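Local coordinates for EtuB protein (Clostridium kluyveri DSM 555, PDB 3IO0) that probably builds the shell of a bacterial microcompartment linked to ethanol utilisation, as a trimer whose chains each carry two tandem BMC domains, at residues Leu72-Lys77 with Ser184-Ile189; Val124-Arg129 with Gly143-Ile148; Lys171-Gly176 with Leu190-Gly195. All blocks are in the same frame, centred on the assembly; numbering follows the deposited sequence.

Contact 1 (Leu72-Lys77 with Ser184-Ile189); sequences LPRDTK and SYTNEI
R74 lies against the backbone of S184-T186. R74 and S184 bury the most surface here, and CB, CG and CD of R74 do most of the touching. The R74 chain bends at chi2 (50°), which brings CD to 3.3 Å from S184 O. The same CD is 3.6 Å from T186 CG2. R74 CG is almost as near, 3.4 Å from S184 O. The guanidinium has T186 CA over one face, while S184 O lies at its edge, near its plane. The R74 and T186 side chains meet at a slant.

T186 has OG1 between its backbone N and carbonyl carbon (chi1 55°). From there OG1 donates to E188 OE1 at 2.6 Å, coming from above the carboxylate plane. T186 CG2 is left on the side of R74 CD. S184 OG is modelled as a donor to L72 O, but the pair is too short for its length to be trusted. S184 CB is 4.1 Å from R74 CB.

The polar end of R74 serves the trimer: NH2 bonds to R74 O of the third subunit. Y185 turns its ring away from 72-77 and meets Y185 of both other subunits edge-to-face. Loops of the two tandem BMC domains thus meet their symmetry mates around the threefold axis of the trimer.

Segment 72-77 follows strand 66-71 and precedes strand 84-90. Segment 184-189 comes after strand 171-176 and leads into strand 189-195, where I189 packs on A154 and A161 of helix 154-167.

Contact 2 (Val124-Arg129 with Gly143-Ile148); sequences VQYTAR and GQAFGI
T127 O is held by two groups of the opposite strand: F146 N donates to it at 2.9 Å, and A145 CA makes a CA-H...O contact at 3.3 Å. This is an antiparallel strand pair of the second BMC domain, between strands 120-127 and 145-152. The two segment axes run 169° apart. T127 with F146 and Q125 with I148 are hydrogen-bonded pairs; Y126 with G147 is the non-hydrogen-bonded pair between them. Four backbone bonds tie the strands, including Q125 N to I148 O at 2.9 Å.

T127, F146, Q125 and I148 share one face of the sheet. T127 has OG1 anti to its backbone N (chi1 166°), which leaves CG2 between N and the carbonyl carbon. T127 CG2 sits 3.4 Å from F146 CB and at the edge of the F146 ring, near its plane. T127 OG1 accepts a weak bond from R129 N. The amide of Q125 leads away and gives NE2 to Y110 O and E123 OE2. Helix 50-61 of the first domain packs on this face, with M54 against Q125 and T127. The contact therefore also lies at the junction of the two domains.

Beyond the paired strands, the R129 chain passes G143 O, with CD 3.8 Å from it.

On the other face, Y126 packs against S197, V200 and L204 of helix 197-217. A128 N lies 3.9 Å above one face of the Y126 ring, offset toward the rim, and Y126 CE1 meets A145 CB at 4.0 Å.

Contact 3 (Lys171-Gly176 with Leu190-Gly195); sequences KLITYG and LITISG
The Y175 ring meets I191 obliquely and stacks on H30 of the third subunit. I191 CD1, whose place is doubtful because it is modelled too close to T174 O, lies near Y175 and L172. The L172 and I191 side chains cross at about a right angle. Y175, L172, I191 and I193 form one face of the sheet.

The backbone forms an antiparallel pair interrupted by a classic beta bulge. I173 and T174 both stand opposite T192, and the register shifts by one residue there. T192 O takes two N-H groups: I173 N at 2.7 Å and, more weakly, T174 N at 3.3 Å. Regular pairing holds on each side. K171 and S194 exchange two bonds at one end, with K171 N to S194 O at 2.8 Å. G176 and L190 exchange two at the other, with L190 N to G176 O also at 2.8 Å.

On the second face, T174 packs against T192, and T174 CG2 reaches L190 CD2 at 3.7 Å. S194 lies on this face too, and its OG bonds to A145 O of strand 145-152. At the bulge, I173 points toward the other strand. Its CG1 stands beside its own backbone N (chi1 -54°) and lies 3.7 Å from S194 CB.

In this five-stranded sheet of the second BMC domain, 171-176 is an edge strand within the chain and 189-195 separates it from 145-152. Helix 154-167 covers one face, with L165 on L172 and I193 and A161 on I191. Helix 132-138 sets F138 against T174 and T192 on the other.

In the fold
Contacts 2 and 3 are neighbouring strand pairs of one sheet, with centres 10 Å apart. Strands 145-152 and 189-195 join them: G147 N lies 2.7 Å from I193 O, a probable hydrogen bond. Segment 184-189 of contact 1 leads into the start of strand 189-195, and the centre of contact 1 is about 18 Å from that of contact 3. There I189 CD1 packs on Y175 OH at 3.6 Å. Contact 2 is about 21 Å from contact 1 between centres and does not touch it. Along the chain, contact 2 is nested within the loop closed by contact 1. Contacts 1 and 3 both reach the third subunit, whereas contact 2 touches no other chain of the trimer.

Contact 1 (Leu72-Lys77 with Ser184-Ile189)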
ATOM      1  N   LEU A  72       3.735  -1.476  10.603  1.00 47.22           N
ATOM      2  CA  LEU A  72       4.151  -2.088   9.337  1.00 47.21           C
ATOM      3  C   LEU A  72       3.581  -1.381   8.103  1.00 47.45           C
ATOM      4  O   LEU A  72       2.444  -1.652   7.743  1.00 47.35           O
ATOM      5  CB  LEU A  72       3.633  -3.526   9.292  1.00 47.19           C
ATOM      6  CG  LEU A  72       4.230  -4.747  10.007  1.00 47.73           C
ATOM      7  CD1 LEU A  72       5.147  -4.415  11.161  1.00 48.86           C
ATOM      8  CD2 LEU A  72       3.108  -5.670  10.483  1.00 47.22           C
ATOM      9  N   PRO A  73       4.366  -0.500   7.428  1.00 48.00           N
ATOM     10  CA  PRO A  73       4.073  -0.225   5.976  1.00 48.47           C
ATOM     11  C   PRO A  73       4.418  -1.599   5.436  1.00 48.95           C
ATOM     12  O   PRO A  73       4.784  -2.394   6.281  1.00 49.87           O
ATOM     13  CB  PRO A  73       5.132   0.802   5.591  1.00 48.61           C
ATOM     14  CG  PRO A  73       6.201   0.758   6.703  1.00 47.84           C
ATOM     15  CD  PRO A  73       5.555   0.221   7.936  1.00 47.69           C
ATOM     16  N   ARG A  74       4.387  -2.022   4.175  1.00 49.24           N
ATOM     17  CA  ARG A  74       3.872  -1.566   2.875  1.00 49.03           C
ATOM     18  C   ARG A  74       4.893  -0.829   2.111  1.00 49.66           C
ATOM     19  O   ARG A  74       4.700   0.298   1.659  1.00 50.09           O
ATOM     20  CB  ARG A  74       2.443  -1.086   2.712  1.00 48.35           C
ATOM     21  CG  ARG A  74       1.938  -1.579   1.286  1.00 47.08           C
ATOM     22  CD  ARG A  74       2.216  -3.112   1.057  1.00 45.69           C
ATOM     23  NE  ARG A  74       2.199  -3.612  -0.330  1.00 44.70           N
ATOM     24  CZ  ARG A  74       3.263  -4.112  -0.978  1.00 44.05           C
ATOM     25  NH1 ARG A  74       4.454  -4.168  -0.387  1.00 45.82           N
ATOM     26  NH2 ARG A  74       3.161  -4.545  -2.228  1.00 40.78           N
ATOM     27  N   ASP A  75       5.997  -1.550   1.971  1.00 50.08           N
ATOM     28  CA  ASP A  75       7.195  -1.043   1.395  1.00 50.56           C
ATOM     29  C   ASP A  75       7.761  -2.190   0.580  1.00 50.80           C
ATOM     30  O   ASP A  75       7.014  -2.833  -0.182  1.00 51.16           O
ATOM     31  CB  ASP A  75       8.137  -0.637   2.512  1.00 50.19           C
ATOM     32  CG  ASP A  75       9.103   0.421   2.076  1.00 51.18           C
ATOM     33  OD1 ASP A  75       9.427   0.481   0.865  1.00 53.47           O
ATOM     34  OD2 ASP A  75       9.540   1.200   2.939  1.00 51.90           O
ATOM     35  N   THR A  76       9.073  -2.401   0.702  1.00 50.49           N
ATOM     36  CA  THR A  76       9.699  -3.694   0.478  1.00 50.22           C
ATOM     37  C   THR A  76      10.049  -4.139  -0.930  1.00 50.54           C
ATOM     38  O   THR A  76      10.139  -5.327  -1.131  1.00 51.43           O
ATOM     39  CB  THR A  76       8.816  -4.839   1.050  1.00 50.22           C
ATOM     40  OG1 THR A  76       9.638  -5.924   1.480  1.00 50.23           O
ATOM     41  CG2 THR A  76       7.864  -5.356   0.005  1.00 48.73           C
ATOM     42  N   LYS A  77      10.291  -3.290  -1.917  1.00 50.56           N
ATOM     43  CA  LYS A  77      10.474  -1.886  -1.835  1.00 50.37           C
ATOM     44  C   LYS A  77      10.256  -1.482  -3.302  1.00 50.68           C
ATOM     45  O   LYS A  77      11.222  -1.162  -3.984  1.00 50.83           O
ATOM     46  CB  LYS A  77      11.922  -1.649  -1.412  1.00 50.09           C
ATOM     47  CG  LYS A  77      12.340  -0.231  -1.240  1.00 49.60           C
ATOM     48  CD  LYS A  77      13.681   0.011  -1.926  1.00 48.47           C
ATOM     49  CE  LYS A  77      14.887  -0.225  -1.029  1.00 46.98           C
ATOM     50  NZ  LYS A  77      16.105   0.453  -1.594  1.00 44.59           N
ATOM     51  N   SER A 184      -0.729  -4.996   6.115  1.00 43.96           N
ATOM     52  CA  SER A 184      -0.893  -3.720   5.446  1.00 44.26           C
ATOM     53  C   SER A 184      -1.074  -3.843   3.940  1.00 44.46           C
ATOM     54  O   SER A 184      -0.352  -3.197   3.176  1.00 44.46           O
ATOM     55  CB  SER A 184       0.309  -2.832   5.739  1.00 44.32           C
ATOM     56  OG  SER A 184       0.419  -2.610   7.127  1.00 44.96           O
ATOM     57  N   TYR A 185      -2.044  -4.655   3.515  1.00 44.65           N
ATOM     58  CA  TYR A 185      -2.321  -4.871   2.086  1.00 44.94           C
ATOM     59  C   TYR A 185      -1.131  -5.424   1.308  1.00 44.83           C
ATOM     60  O   TYR A 185      -0.856  -4.998   0.181  1.00 44.83           O
ATOM     61  CB  TYR A 185      -2.759  -3.576   1.400  1.00 45.52           C
ATOM     62  CG  TYR A 185      -3.950  -2.883   1.983  1.00 46.15           C
ATOM     63  CD1 TYR A 185      -4.951  -3.589   2.637  1.00 46.65           C
ATOM     64  CD2 TYR A 185      -4.104  -1.512   1.832  1.00 47.09           C
ATOM     65  CE1 TYR A 185      -6.056  -2.946   3.158  1.00 46.81           C
ATOM     66  CE2 TYR A 185      -5.213  -0.861   2.345  1.00 47.70           C
ATOM     67  CZ  TYR A 185      -6.175  -1.585   3.010  1.00 46.67           C
ATOM     68  OH  TYR A 185      -7.263  -0.937   3.514  1.00 47.09           O
ATOM     69  N   THR A 186      -0.416  -6.360   1.915  1.00 44.68           N
ATOM     70  CA  THR A 186       0.708  -7.007   1.258  1.00 44.29           C
ATOM     71  C   THR A 186       0.167  -8.191   0.469  1.00 44.35           C
ATOM     72  O   THR A 186      -0.946  -8.652   0.718  1.00 44.37           O
ATOM     73  CB  THR A 186       1.769  -7.437   2.289  1.00 44.11           C
ATOM     74  OG1 THR A 186       1.169  -8.264   3.289  1.00 43.40           O
ATOM     75  CG2 THR A 186       2.357  -6.211   2.972  1.00 43.99           C
ATOM     76  N   ASN A 187       0.916  -8.676  -0.506  1.00 44.48           N
ATOM     77  CA  ASN A 187       0.445  -9.848  -1.229  1.00 44.59           C
ATOM     78  C   ASN A 187       0.938 -11.129  -0.552  1.00 44.52           C
ATOM     79  O   ASN A 187       1.640 -11.935  -1.159  1.00 44.53           O
ATOM     80  CB  ASN A 187       0.842  -9.790  -2.702  1.00 44.50           C
ATOM     81  CG  ASN A 187      -0.056 -10.639  -3.580  1.00 44.94           C
ATOM     82  OD1 ASN A 187      -0.553 -11.690  -3.161  1.00 46.24           O
ATOM     83  ND2 ASN A 187      -0.264 -10.195  -4.811  1.00 45.15           N
ATOM     84  N   GLU A 188       0.552 -11.305   0.709  1.00 44.44           N
ATOM     85  CA  GLU A 188       1.032 -12.418   1.517  1.00 44.67           C
ATOM     86  C   GLU A 188      -0.089 -13.094   2.284  1.00 44.86           C
ATOM     87  O   GLU A 188      -1.107 -12.468   2.596  1.00 44.86           O
ATOM     88  CB  GLU A 188       2.040 -11.923   2.552  1.00 44.55           C
ATOM     89  CG  GLU A 188       3.267 -11.208   2.024  1.00 44.81           C
ATOM     90  CD  GLU A 188       3.936 -10.378   3.105  1.00 45.71           C
ATOM     91  OE1 GLU A 188       3.210  -9.784   3.932  1.00 45.69           O
ATOM     92  OE2 GLU A 188       5.185 -10.316   3.138  1.00 46.87           O
ATOM     93  N   ILE A 189       0.111 -14.375   2.591  1.00 45.05           N
ATOM     94  CA  ILE A 189      -0.569 -15.012   3.726  1.00 44.90           C
ATOM     95  C   ILE A 189       0.460 -15.183   4.842  1.00 45.28           C
ATOM     96  O   ILE A 189       1.521 -15.767   4.626  1.00 45.33           O
ATOM     97  CB  ILE A 189      -1.222 -16.370   3.361  1.00 44.61           C
ATOM     98  CG1 ILE A 189      -2.450 -16.155   2.474  1.00 43.92           C
ATOM     99  CG2 ILE A 189      -1.592 -17.156   4.614  1.00 43.66           C
ATOM    100  CD1 ILE A 189      -3.644 -15.579   3.193  1.00 43.33           C
TER

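Contact 2 (Val124-Arg129 with Gly143-Ile148)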
ATOM      1  N   VAL A 124      10.624 -17.407   6.928  1.00 52.74           N
ATOM      2  CA  VAL A 124      10.277 -18.223   8.065  1.00 52.78           C
ATOM      3  C   VAL A 124      11.233 -17.857   9.197  1.00 52.90           C
ATOM      4  O   VAL A 124      12.446 -17.972   9.043  1.00 53.16           O
ATOM      5  CB  VAL A 124      10.373 -19.718   7.715  1.00 52.71           C
ATOM      6  CG1 VAL A 124       9.767 -20.545   8.808  1.00 53.28           C
ATOM      7  CG2 VAL A 124       9.640 -20.011   6.421  1.00 52.57           C
ATOM      8  N   GLN A 125      10.679 -17.390  10.312  1.00 52.81           N
ATOM      9  CA  GLN A 125      11.467 -16.974  11.465  1.00 52.95           C
ATOM     10  C   GLN A 125      11.128 -17.818  12.676  1.00 53.01           C
ATOM     11  O   GLN A 125      10.010 -18.324  12.799  1.00 53.01           O
ATOM     12  CB  GLN A 125      11.216 -15.502  11.802  1.00 53.08           C
ATOM     13  CG  GLN A 125      11.696 -14.493  10.752  1.00 53.99           C
ATOM     14  CD  GLN A 125      13.213 -14.431  10.597  1.00 54.81           C
ATOM     15  OE1 GLN A 125      13.967 -15.081  11.338  1.00 55.94           O
ATOM     16  NE2 GLN A 125      13.666 -13.636   9.630  1.00 53.73           N
ATOM     17  N   TYR A 126      12.097 -17.947  13.579  1.00 53.13           N
ATOM     18  CA  TYR A 126      11.931 -18.732  14.801  1.00 53.01           C
ATOM     19  C   TYR A 126      12.550 -18.025  15.998  1.00 52.83           C
ATOM     20  O   TYR A 126      13.575 -17.357  15.859  1.00 53.32           O
ATOM     21  CB  TYR A 126      12.570 -20.116  14.638  1.00 53.12           C
ATOM     22  CG  TYR A 126      12.660 -20.904  15.931  1.00 53.51           C
ATOM     23  CD1 TYR A 126      11.522 -21.467  16.502  1.00 53.33           C
ATOM     24  CD2 TYR A 126      13.883 -21.080  16.587  1.00 53.25           C
ATOM     25  CE1 TYR A 126      11.595 -22.176  17.691  1.00 53.19           C
ATOM     26  CE2 TYR A 126      13.960 -21.790  17.777  1.00 52.78           C
ATOM     27  CZ  TYR A 126      12.810 -22.334  18.320  1.00 53.01           C
ATOM     28  OH  TYR A 126      12.858 -23.048  19.492  1.00 53.45           O
ATOM     29  N   THR A 127      11.919 -18.170  17.160  1.00 52.33           N
ATOM     30  CA  THR A 127      12.501 -17.764  18.439  1.00 52.13           C
ATOM     31  C   THR A 127      12.119 -18.815  19.479  1.00 52.21           C
ATOM     32  O   THR A 127      11.060 -19.446  19.361  1.00 52.61           O
ATOM     33  CB  THR A 127      12.009 -16.371  18.887  1.00 52.10           C
ATOM     34  OG1 THR A 127      12.327 -16.144  20.267  1.00 51.65           O
ATOM     35  CG2 THR A 127      10.514 -16.242  18.706  1.00 52.34           C
ATOM     36  N   ALA A 128      12.978 -19.011  20.480  1.00 51.62           N
ATOM     37  CA  ALA A 128      12.711 -19.979  21.540  1.00 50.84           C
ATOM     38  C   ALA A 128      12.025 -19.360  22.773  1.00 50.59           C
ATOM     39  O   ALA A 128      11.356 -20.067  23.527  1.00 50.81           O
ATOM     40  CB  ALA A 128      13.978 -20.698  21.922  1.00 50.52           C
ATOM     41  N   ARG A 129      12.217 -18.059  22.990  1.00 50.08           N
ATOM     42  CA  ARG A 129      11.446 -17.297  23.979  1.00 50.13           C
ATOM     43  C   ARG A 129      10.949 -16.075  23.264  1.00 50.04           C
ATOM     44  O   ARG A 129      11.728 -15.148  23.013  1.00 50.73           O
ATOM     45  CB  ARG A 129      12.273 -16.795  25.180  1.00 50.04           C
ATOM     46  CG  ARG A 129      12.910 -17.853  26.068  1.00 51.49           C
ATOM     47  CD  ARG A 129      12.488 -17.730  27.547  1.00 52.06           C
ATOM     48  NE  ARG A 129      12.528 -16.375  28.119  1.00 50.47           N
ATOM     49  CZ  ARG A 129      12.063 -16.077  29.337  1.00 50.52           C
ATOM     50  NH1 ARG A 129      11.518 -17.018  30.093  1.00 49.45           N
ATOM     51  NH2 ARG A 129      12.126 -14.840  29.809  1.00 51.27           N
ATOM     52  N   GLY A 143       7.194 -16.035  26.536  1.00 48.80           N
ATOM     53  CA  GLY A 143       8.208 -16.992  26.991  1.00 49.09           C
ATOM     54  C   GLY A 143       8.243 -18.298  26.219  1.00 49.31           C
ATOM     55  O   GLY A 143       9.181 -19.076  26.347  1.00 49.58           O
ATOM     56  N   GLN A 144       7.227 -18.534  25.404  1.00 49.57           N
ATOM     57  CA  GLN A 144       7.118 -19.766  24.636  1.00 49.96           C
ATOM     58  C   GLN A 144       7.837 -19.642  23.304  1.00 49.77           C
ATOM     59  O   GLN A 144       8.089 -18.534  22.851  1.00 50.01           O
ATOM     60  CB  GLN A 144       5.638 -20.094  24.418  1.00 50.49           C
ATOM     61  CG  GLN A 144       4.859 -20.293  25.727  1.00 51.59           C
ATOM     62  CD  GLN A 144       5.627 -21.168  26.702  1.00 53.63           C
ATOM     63  OE1 GLN A 144       6.022 -20.710  27.771  1.00 54.45           O
ATOM     64  NE2 GLN A 144       5.885 -22.424  26.313  1.00 54.49           N
ATOM     65  N   ALA A 145       8.173 -20.771  22.680  1.00 49.57           N
ATOM     66  CA  ALA A 145       8.745 -20.756  21.331  1.00 49.43           C
ATOM     67  C   ALA A 145       7.728 -20.141  20.367  1.00 49.64           C
ATOM     68  O   ALA A 145       6.516 -20.192  20.616  1.00 50.05           O
ATOM     69  CB  ALA A 145       9.119 -22.154  20.886  1.00 49.20           C
ATOM     70  N   PHE A 146       8.210 -19.566  19.270  1.00 49.50           N
ATOM     71  CA  PHE A 146       7.344 -18.800  18.383  1.00 49.30           C
ATOM     72  C   PHE A 146       7.828 -18.881  16.945  1.00 49.53           C
ATOM     73  O   PHE A 146       9.037 -18.831  16.694  1.00 49.68           O
ATOM     74  CB  PHE A 146       7.306 -17.345  18.857  1.00 49.09           C
ATOM     75  CG  PHE A 146       6.248 -16.511  18.210  1.00 48.55           C
ATOM     76  CD1 PHE A 146       4.906 -16.797  18.397  1.00 48.38           C
ATOM     77  CD2 PHE A 146       6.597 -15.411  17.438  1.00 48.98           C
ATOM     78  CE1 PHE A 146       3.926 -16.017  17.802  1.00 48.68           C
ATOM     79  CE2 PHE A 146       5.623 -14.615  16.832  1.00 48.89           C
ATOM     80  CZ  PHE A 146       4.288 -14.918  17.018  1.00 48.94           C
ATOM     81  N   GLY A 147       6.890 -19.004  16.008  1.00 49.51           N
ATOM     82  CA  GLY A 147       7.225 -19.049  14.583  1.00 49.73           C
ATOM     83  C   GLY A 147       6.480 -18.024  13.742  1.00 49.89           C
ATOM     84  O   GLY A 147       5.315 -17.716  14.028  1.00 50.33           O
ATOM     85  N   ILE A 148       7.144 -17.498  12.707  1.00 49.44           N
ATOM     86  CA  ILE A 148       6.513 -16.567  11.770  1.00 49.29           C
ATOM     87  C   ILE A 148       6.701 -16.997  10.310  1.00 49.76           C
ATOM     88  O   ILE A 148       7.816 -17.274   9.869  1.00 50.19           O
ATOM     89  CB  ILE A 148       7.024 -15.133  11.958  1.00 49.17           C
ATOM     90  CG1 ILE A 148       6.783 -14.667  13.391  1.00 48.51           C
ATOM     91  CG2 ILE A 148       6.362 -14.179  10.951  1.00 48.83           C
ATOM     92  CD1 ILE A 148       7.573 -13.450  13.757  1.00 47.70           C
TER

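Contact 3 (Lys171-Gly176 with Leu190-Gly195)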
ATOM      1  N   LYS A 171      -0.027 -24.240  18.232  1.00 52.84           N
ATOM      2  CA  LYS A 171      -1.140 -23.288  18.305  1.00 52.20           C
ATOM      3  C   LYS A 171      -1.043 -22.278  17.158  1.00 51.35           C
ATOM      4  O   LYS A 171       0.063 -21.829  16.803  1.00 51.16           O
ATOM      5  CB  LYS A 171      -1.129 -22.532  19.631  1.00 52.50           C
ATOM      6  CG  LYS A 171      -1.155 -23.379  20.880  1.00 54.49           C
ATOM      7  CD  LYS A 171      -1.326 -22.463  22.089  1.00 59.37           C
ATOM      8  CE  LYS A 171      -1.766 -23.215  23.357  1.00 61.81           C
ATOM      9  NZ  LYS A 171      -0.612 -23.870  24.050  1.00 62.77           N
ATOM     10  N   LEU A 172      -2.199 -21.932  16.584  1.00 50.16           N
ATOM     11  CA  LEU A 172      -2.289 -20.874  15.583  1.00 48.84           C
ATOM     12  C   LEU A 172      -2.529 -19.577  16.321  1.00 48.06           C
ATOM     13  O   LEU A 172      -3.575 -19.398  16.926  1.00 47.98           O
ATOM     14  CB  LEU A 172      -3.459 -21.118  14.636  1.00 48.81           C
ATOM     15  CG  LEU A 172      -3.476 -20.548  13.209  1.00 48.91           C
ATOM     16  CD1 LEU A 172      -4.873 -20.012  12.885  1.00 49.12           C
ATOM     17  CD2 LEU A 172      -2.435 -19.472  12.962  1.00 47.91           C
ATOM     18  N   ILE A 173      -1.564 -18.668  16.275  1.00 47.22           N
ATOM     19  CA  ILE A 173      -1.674 -17.434  17.044  1.00 46.23           C
ATOM     20  C   ILE A 173      -2.194 -16.292  16.183  1.00 45.56           C
ATOM     21  O   ILE A 173      -3.040 -15.522  16.630  1.00 45.61           O
ATOM     22  CB  ILE A 173      -0.344 -17.087  17.759  1.00 46.16           C
ATOM     23  CG1 ILE A 173       0.126 -18.270  18.601  1.00 45.61           C
ATOM     24  CG2 ILE A 173      -0.473 -15.847  18.639  1.00 46.17           C
ATOM     25  CD1 ILE A 173      -0.834 -18.685  19.681  1.00 45.11           C
ATOM     26  N   THR A 174      -1.719 -16.208  14.946  1.00 44.79           N
ATOM     27  CA  THR A 174      -2.122 -15.137  14.035  1.00 44.42           C
ATOM     28  C   THR A 174      -2.400 -15.666  12.640  1.00 44.07           C
ATOM     29  O   THR A 174      -1.573 -16.382  12.077  1.00 44.64           O
ATOM     30  CB  THR A 174      -1.009 -14.061  13.929  1.00 44.36           C
ATOM     31  OG1 THR A 174      -0.889 -13.368  15.181  1.00 44.95           O
ATOM     32  CG2 THR A 174      -1.295 -13.071  12.806  1.00 43.57           C
ATOM     33  N   TYR A 175      -3.554 -15.322  12.078  1.00 43.44           N
ATOM     34  CA  TYR A 175      -3.783 -15.530  10.647  1.00 42.91           C
ATOM     35  C   TYR A 175      -3.928 -14.180   9.965  1.00 42.92           C
ATOM     36  O   TYR A 175      -4.799 -13.395  10.322  1.00 43.39           O
ATOM     37  CB  TYR A 175      -5.006 -16.409  10.382  1.00 42.50           C
ATOM     38  CG  TYR A 175      -5.432 -16.424   8.933  1.00 42.03           C
ATOM     39  CD1 TYR A 175      -4.912 -17.358   8.036  1.00 41.75           C
ATOM     40  CD2 TYR A 175      -6.348 -15.500   8.456  1.00 42.03           C
ATOM     41  CE1 TYR A 175      -5.299 -17.375   6.694  1.00 41.36           C
ATOM     42  CE2 TYR A 175      -6.740 -15.500   7.127  1.00 42.94           C
ATOM     43  CZ  TYR A 175      -6.220 -16.442   6.247  1.00 42.62           C
ATOM     44  OH  TYR A 175      -6.628 -16.419   4.924  1.00 42.65           O
ATOM     45  N   GLY A 176      -3.073 -13.903   8.994  1.00 42.72           N
ATOM     46  CA  GLY A 176      -3.093 -12.613   8.327  1.00 43.04           C
ATOM     47  C   GLY A 176      -3.157 -12.801   6.834  1.00 43.46           C
ATOM     48  O   GLY A 176      -2.365 -13.553   6.265  1.00 43.76           O
ATOM     49  N   LEU A 190       0.153 -14.642   6.019  1.00 45.78           N
ATOM     50  CA  LEU A 190       1.026 -14.763   7.186  1.00 46.33           C
ATOM     51  C   LEU A 190       0.402 -15.629   8.269  1.00 46.96           C
ATOM     52  O   LEU A 190      -0.800 -15.561   8.518  1.00 47.28           O
ATOM     53  CB  LEU A 190       1.379 -13.389   7.754  1.00 46.19           C
ATOM     54  CG  LEU A 190       2.262 -13.336   9.006  1.00 45.79           C
ATOM     55  CD1 LEU A 190       3.401 -12.328   8.846  1.00 45.59           C
ATOM     56  CD2 LEU A 190       1.437 -13.048  10.238  1.00 44.34           C
ATOM     57  N   ILE A 191       1.234 -16.441   8.905  1.00 47.55           N
ATOM     58  CA  ILE A 191       0.798 -17.306   9.988  1.00 48.10           C
ATOM     59  C   ILE A 191       1.777 -17.140  11.130  1.00 48.70           C
ATOM     60  O   ILE A 191       2.971 -16.914  10.923  1.00 48.89           O
ATOM     61  CB  ILE A 191       0.592 -18.783   9.489  1.00 48.23           C
ATOM     62  CG1 ILE A 191      -0.843 -18.942   9.042  1.00 48.25           C
ATOM     63  CG2 ILE A 191       0.845 -19.855  10.536  1.00 47.99           C
ATOM     64  CD1 ILE A 191      -1.792 -18.181   9.890  1.00 48.29           C
ATOM     65  N   THR A 192       1.253 -17.212  12.339  1.00 49.22           N
ATOM     66  CA  THR A 192       2.059 -17.063  13.522  1.00 49.77           C
ATOM     67  C   THR A 192       1.755 -18.228  14.436  1.00 50.44           C
ATOM     68  O   THR A 192       0.591 -18.571  14.658  1.00 50.66           O
ATOM     69  CB  THR A 192       1.799 -15.707  14.152  1.00 49.67           C
ATOM     70  OG1 THR A 192       2.921 -14.870  13.882  1.00 50.30           O
ATOM     71  CG2 THR A 192       1.590 -15.799  15.630  1.00 49.21           C
ATOM     72  N   ILE A 193       2.809 -18.841  14.955  1.00 51.19           N
ATOM     73  CA  ILE A 193       2.691 -20.153  15.584  1.00 51.66           C
ATOM     74  C   ILE A 193       3.425 -20.249  16.923  1.00 51.90           C
ATOM     75  O   ILE A 193       4.507 -19.673  17.081  1.00 52.06           O
ATOM     76  CB  ILE A 193       3.042 -21.241  14.527  1.00 51.78           C
ATOM     77  CG1 ILE A 193       1.759 -21.964  14.158  1.00 52.91           C
ATOM     78  CG2 ILE A 193       4.174 -22.197  14.935  1.00 50.80           C
ATOM     79  CD1 ILE A 193       1.755 -22.491  12.756  1.00 56.42           C
ATOM     80  N   SER A 194       2.812 -20.929  17.893  1.00 52.09           N
ATOM     81  CA  SER A 194       3.443 -21.154  19.209  1.00 52.58           C
ATOM     82  C   SER A 194       3.310 -22.613  19.665  1.00 53.09           C
ATOM     83  O   SER A 194       2.442 -23.347  19.178  1.00 53.23           O
ATOM     84  CB  SER A 194       2.863 -20.209  20.270  1.00 52.37           C
ATOM     85  OG  SER A 194       3.584 -20.272  21.492  1.00 51.92           O
ATOM     86  N   GLY A 195       4.171 -23.028  20.592  1.00 53.36           N
ATOM     87  CA  GLY A 195       4.133 -24.391  21.121  1.00 54.01           C
ATOM     88  C   GLY A 195       5.486 -24.819  21.634  1.00 54.51           C
ATOM     89  O   GLY A 195       6.314 -23.972  21.962  1.00 54.98           O
TER